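Local coordinates for similar to N-acetyltransferase (Staphylococcus aureus subsp. aureus, PDB 4MBU), which probably transfers an acetyl group from acetyl-coenzyme A to an amine, as a Gcn5-related N-acetyltransferase, at residues Gly66-Gly71 / Gln104-Glu109; Gln80-His85 / Thr117-Ile122. All blocks are in the same frame, centred on the assembly; numbering follows the deposited sequence.

Contact 1: Gly66-Gly71 / Gln104-Glu109; sequences GFATFG and QRLIVE
Phe70 and Leu106 meet because of their first torsions. Phe70 CG sits between its backbone N and carbonyl carbon (chi1 68°), which swings the ring up toward helix 98-112. Leu106 CG lies anti to its carbonyl carbon (chi1 -73°), and its two methyls part over strand 63-72. CD1 rests on the methyl of Ala68, with Leu106 CD1 to Ala68 CB at 3.8 Å. The other methyl lies over the backbone of Thr69, and Leu106 CD2 is 3.9 Å from Thr69 C. Leu106 CD2 is also 4.1 Å from Phe70 CD1, where the two side chains run alongside each other, pointing opposite ways. The ring offers its edge to the helix: Phe70 CE1 is 3.9 Å from Leu106 O and 4.2 Å from Glu109 CB. The contact across the segments is apolar packing.

Glu109 starts toward the strand, then its chain bends beyond CG, and its carboxylate turns back to Arg105. Both end nitrogens of Arg105 grip one oxygen from the same face of the carboxylate; Arg105 NH1 to Glu109 OE1 is the shorter bond, 2.8 Å. This salt bridge spans one helical turn. Leu106 also touches Phe56 of strand 55-60 and Ile87 of strand 82-89. The axes of segments 66-71 and 104-109 run 28° apart. This is helix-on-sheet packing in the alpha/beta core of the GNAT fold.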
# COMPACT_ATOMS: atom_id res chain seq x y z
N GLY A 66 -8.39 6.87 -26.02
CA GLY A 66 -8.58 6.93 -24.58
C GLY A 66 -9.44 8.10 -24.16
O GLY A 66 -9.59 9.04 -24.93
N PHE A 67 -10.00 8.04 -22.95
CA PHE A 67 -10.74 9.18 -22.42
C PHE A 67 -10.58 9.30 -20.91
O PHE A 67 -10.13 8.37 -20.26
CB PHE A 67 -12.21 9.17 -22.85
CG PHE A 67 -13.09 8.26 -22.04
CD1 PHE A 67 -13.18 6.91 -22.35
CD2 PHE A 67 -13.85 8.77 -20.99
CE1 PHE A 67 -14.01 6.06 -21.60
CE2 PHE A 67 -14.69 7.93 -20.24
CZ PHE A 67 -14.76 6.58 -20.55
N ALA A 68 -10.92 10.47 -20.37
CA ALA A 68 -10.69 10.78 -18.96
C ALA A 68 -11.58 11.90 -18.49
O ALA A 68 -11.88 12.83 -19.24
CB ALA A 68 -9.24 11.14 -18.72
N THR A 69 -12.00 11.83 -17.23
CA THR A 69 -12.86 12.87 -16.70
C THR A 69 -12.69 13.02 -15.20
O THR A 69 -12.07 12.17 -14.54
CB THR A 69 -14.35 12.57 -17.06
OG1 THR A 69 -15.17 13.67 -16.65
CG2 THR A 69 -14.83 11.30 -16.36
N PHE A 70 -13.19 14.12 -14.64
CA PHE A 70 -13.34 14.18 -13.19
C PHE A 70 -14.70 14.73 -12.77
O PHE A 70 -15.42 15.31 -13.58
CB PHE A 70 -12.15 14.86 -12.48
CG PHE A 70 -12.00 16.35 -12.74
CD1 PHE A 70 -10.83 16.85 -13.30
CD2 PHE A 70 -12.99 17.26 -12.37
CE1 PHE A 70 -10.67 18.22 -13.50
CE2 PHE A 70 -12.84 18.63 -12.60
CZ PHE A 70 -11.68 19.10 -13.16
N GLY A 71 -15.04 14.52 -11.50
CA GLY A 71 -16.31 14.99 -10.98
C GLY A 71 -16.33 14.87 -9.47
O GLY A 71 -15.28 14.84 -8.84
N GLN A 104 -2.05 13.89 -16.81
CA GLN A 104 -1.39 15.19 -16.83
C GLN A 104 -2.40 16.29 -17.16
O GLN A 104 -2.49 17.32 -16.47
CB GLN A 104 -0.26 15.16 -17.86
CG GLN A 104 0.52 16.45 -18.00
CD GLN A 104 1.61 16.33 -19.05
OE1 GLN A 104 1.47 15.60 -20.04
NE2 GLN A 104 2.71 17.05 -18.85
N ARG A 105 -3.20 16.05 -18.20
CA ARG A 105 -4.20 17.03 -18.61
C ARG A 105 -5.28 17.25 -17.53
O ARG A 105 -5.68 18.39 -17.25
CB ARG A 105 -4.82 16.63 -19.95
CG ARG A 105 -5.83 17.62 -20.51
CD ARG A 105 -5.17 18.95 -20.89
NE ARG A 105 -6.16 19.91 -21.38
CZ ARG A 105 -6.87 20.72 -20.60
NH1 ARG A 105 -6.71 20.70 -19.28
NH2 ARG A 105 -7.76 21.56 -21.14
N LEU A 106 -5.73 16.16 -16.91
CA LEU A 106 -6.67 16.24 -15.79
C LEU A 106 -6.13 17.11 -14.68
O LEU A 106 -6.84 17.96 -14.15
CB LEU A 106 -6.98 14.85 -15.23
CG LEU A 106 -7.87 13.92 -16.06
CD1 LEU A 106 -7.94 12.52 -15.41
CD2 LEU A 106 -9.26 14.52 -16.24
N ILE A 107 -4.87 16.88 -14.31
CA ILE A 107 -4.25 17.65 -13.23
C ILE A 107 -4.18 19.13 -13.59
O ILE A 107 -4.53 19.98 -12.77
CB ILE A 107 -2.83 17.12 -12.86
CG1 ILE A 107 -2.93 15.71 -12.27
CG2 ILE A 107 -2.18 18.03 -11.83
CD1 ILE A 107 -1.57 15.13 -11.93
N VAL A 108 -3.74 19.46 -14.80
CA VAL A 108 -3.70 20.89 -15.17
C VAL A 108 -5.10 21.52 -15.10
O VAL A 108 -5.26 22.66 -14.62
CB VAL A 108 -2.99 21.19 -16.54
CG1 VAL A 108 -1.66 20.42 -16.67
CG2 VAL A 108 -3.89 20.91 -17.73
N GLU A 109 -6.12 20.79 -15.54
CA GLU A 109 -7.48 21.32 -15.48
C GLU A 109 -7.94 21.50 -14.03
O GLU A 109 -8.58 22.50 -13.69
CB GLU A 109 -8.44 20.42 -16.24
CG GLU A 109 -9.81 21.03 -16.49
CD GLU A 109 -9.78 22.10 -17.58
OE1 GLU A 109 -8.70 22.36 -18.16
OE2 GLU A 109 -10.86 22.68 -17.86

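Contact 2: Gln80-His85 / Thr117-Ile122; sequences QYTIEH and TLVAGI. With CD (cadmium ion), chain G.
Ile83 and Val119 are joined by a bond of 2.8 Å from Val119 N to Ile83 O, one rung of a parallel ladder. Ile83 N binds Thr117 O, and His85 N binds Val119 O. At the start of the ladder Thr117 N reaches Tyr81 O, with the donor tilted 23° from the carbonyl plane.

On one face Ile83 CD1 packs on Leu118 CD1. His85 CG lies between its backbone N and carbonyl carbon (chi1 69°), which carries the ring across the neighbouring strand. There His85 ND1 is 3.4 Å from Leu118 CD1, and His85 CE1 is 3.5 Å from Ala120 CB. His85 NE2 is hydrogen-bonded to His133 of helix 127-135. Leu103 and Leu106 of helix 98-112 also pack on the ring.

The other face carries Thr82, Glu84, Thr117 and Val119. Thr82 CG2 touches Val119 CG2 at 3.8 Å. The extended Glu84 side chain sends OE2 to a water at 2.6 Å. That water also donates to His85 O and accepts from Gly121 N, bridging the strands beyond the direct ladder. A cadmium ion is bound by this water and by Gly121 O, each at 2.5 Å. Glu84 OE2 also forms a salt bridge with Arg74 of the second subunit. Thr82 OG1 and Thr117 OG1 bond to backbone oxygens of Val147 and Asn146 of that subunit. The two strands form a beta-alpha-beta unit with helix 98-112. Their segment axes diverge by 35°, consistent with the splay of the parallel strands where GNAT enzymes bind acetyl-CoA, though no cofactor is bound here.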
# COMPACT_ATOMS: atom_id res chain seq x y z
N GLN A 80 -16.55 20.19 -1.67
CA GLN A 80 -16.54 20.93 -2.93
C GLN A 80 -15.14 21.14 -3.52
O GLN A 80 -15.00 21.27 -4.73
CB GLN A 80 -17.27 22.27 -2.82
CG GLN A 80 -16.60 23.27 -1.91
CD GLN A 80 -17.44 24.52 -1.72
OE1 GLN A 80 -17.62 25.01 -0.60
NE2 GLN A 80 -17.95 25.05 -2.83
N TYR A 81 -14.11 21.17 -2.69
CA TYR A 81 -12.77 21.32 -3.27
C TYR A 81 -12.11 19.98 -3.62
O TYR A 81 -10.94 19.94 -4.03
CB TYR A 81 -11.88 22.17 -2.37
CG TYR A 81 -12.46 23.53 -2.12
CD1 TYR A 81 -12.57 24.46 -3.14
CD2 TYR A 81 -12.92 23.89 -0.86
CE1 TYR A 81 -13.11 25.71 -2.91
CE2 TYR A 81 -13.46 25.14 -0.62
CZ TYR A 81 -13.55 26.04 -1.65
OH TYR A 81 -14.09 27.29 -1.42
N THR A 82 -12.87 18.89 -3.50
CA THR A 82 -12.35 17.55 -3.78
C THR A 82 -13.03 17.00 -5.02
O THR A 82 -14.27 17.06 -5.13
CB THR A 82 -12.64 16.59 -2.62
OG1 THR A 82 -12.03 17.10 -1.43
CG2 THR A 82 -12.09 15.20 -2.90
N ILE A 83 -12.24 16.47 -5.95
CA ILE A 83 -12.78 15.80 -7.13
C ILE A 83 -12.19 14.41 -7.25
O ILE A 83 -11.09 14.15 -6.77
CB ILE A 83 -12.46 16.60 -8.43
CG1 ILE A 83 -11.06 17.18 -8.34
CG2 ILE A 83 -13.49 17.72 -8.65
CD1 ILE A 83 -10.55 17.76 -9.65
N GLU A 84 -12.91 13.50 -7.88
CA GLU A 84 -12.38 12.18 -8.18
C GLU A 84 -12.31 12.04 -9.68
O GLU A 84 -13.26 12.42 -10.40
CB GLU A 84 -13.27 11.08 -7.60
CG GLU A 84 -12.86 9.68 -8.06
CD GLU A 84 -13.63 8.58 -7.34
OE1 GLU A 84 -14.42 8.90 -6.42
OE2 GLU A 84 -13.44 7.38 -7.69
N HIS A 85 -11.20 11.50 -10.17
CA HIS A 85 -11.05 11.33 -11.62
C HIS A 85 -11.06 9.88 -12.04
O HIS A 85 -10.88 8.97 -11.22
CB HIS A 85 -9.76 11.96 -12.12
CG HIS A 85 -8.53 11.24 -11.68
ND1 HIS A 85 -8.02 11.36 -10.40
CD2 HIS A 85 -7.72 10.38 -12.33
CE1 HIS A 85 -6.94 10.61 -10.30
NE2 HIS A 85 -6.73 10.01 -11.45
N THR A 117 -7.96 18.90 -3.83
CA THR A 117 -7.64 17.48 -3.65
C THR A 117 -8.20 16.63 -4.77
O THR A 117 -9.42 16.66 -5.05
CB THR A 117 -8.17 16.98 -2.28
OG1 THR A 117 -7.56 17.75 -1.24
CG2 THR A 117 -7.85 15.50 -2.08
N LEU A 118 -7.32 15.88 -5.43
CA LEU A 118 -7.72 14.97 -6.51
C LEU A 118 -7.60 13.52 -6.03
O LEU A 118 -6.53 13.10 -5.56
CB LEU A 118 -6.88 15.21 -7.77
CG LEU A 118 -7.14 14.39 -9.04
CD1 LEU A 118 -8.57 14.58 -9.48
CD2 LEU A 118 -6.19 14.81 -10.15
N VAL A 119 -8.69 12.77 -6.13
CA VAL A 119 -8.77 11.40 -5.61
C VAL A 119 -8.96 10.38 -6.75
O VAL A 119 -9.73 10.60 -7.70
CB VAL A 119 -9.92 11.24 -4.58
CG1 VAL A 119 -9.94 9.81 -4.03
CG2 VAL A 119 -9.80 12.24 -3.43
N ALA A 120 -8.22 9.27 -6.64
CA ALA A 120 -8.36 8.13 -7.52
C ALA A 120 -8.81 6.93 -6.70
O ALA A 120 -8.19 6.59 -5.69
CB ALA A 120 -7.04 7.80 -8.18
N GLY A 121 -9.90 6.31 -7.13
CA GLY A 121 -10.27 5.01 -6.60
C GLY A 121 -9.68 3.96 -7.53
O GLY A 121 -10.11 3.83 -8.65
N ILE A 122 -8.67 3.22 -7.09
CA ILE A 122 -8.02 2.26 -7.97
C ILE A 122 -8.14 0.87 -7.37
O ILE A 122 -7.83 0.69 -6.19
CB ILE A 122 -6.52 2.60 -8.10
CG1 ILE A 122 -6.30 4.05 -8.54
CG2 ILE A 122 -5.84 1.65 -9.08
CD1 ILE A 122 -4.82 4.44 -8.54
CD CD G . -11.40 4.82 -10.54
O HOH W 1 -11.46 7.03 -9.35

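Both contacts reach the same sheet, and their centres are about 11 Å apart. Strands 63-72 and 82-89 are antiparallel neighbours, and Gly71 O to Glu84 N, at 2.9 Å, is a probable hydrogen bond between them. Side chains continue the join: Phe70 packs on Ile83 and His85. Helix 98-112 follows strand 82-89 in the chain and leads to strand 117-123, and it packs on strands of both contacts. The gap between strands 82-89 and 117-123, in contact 2, is probably where acetyl-CoA binds, as in relatives. The cadmium ion held at Gly121 belongs to contact 2; a different bound cadmium ion lies about 7 Å from the side chain of Glu109 in contact 1.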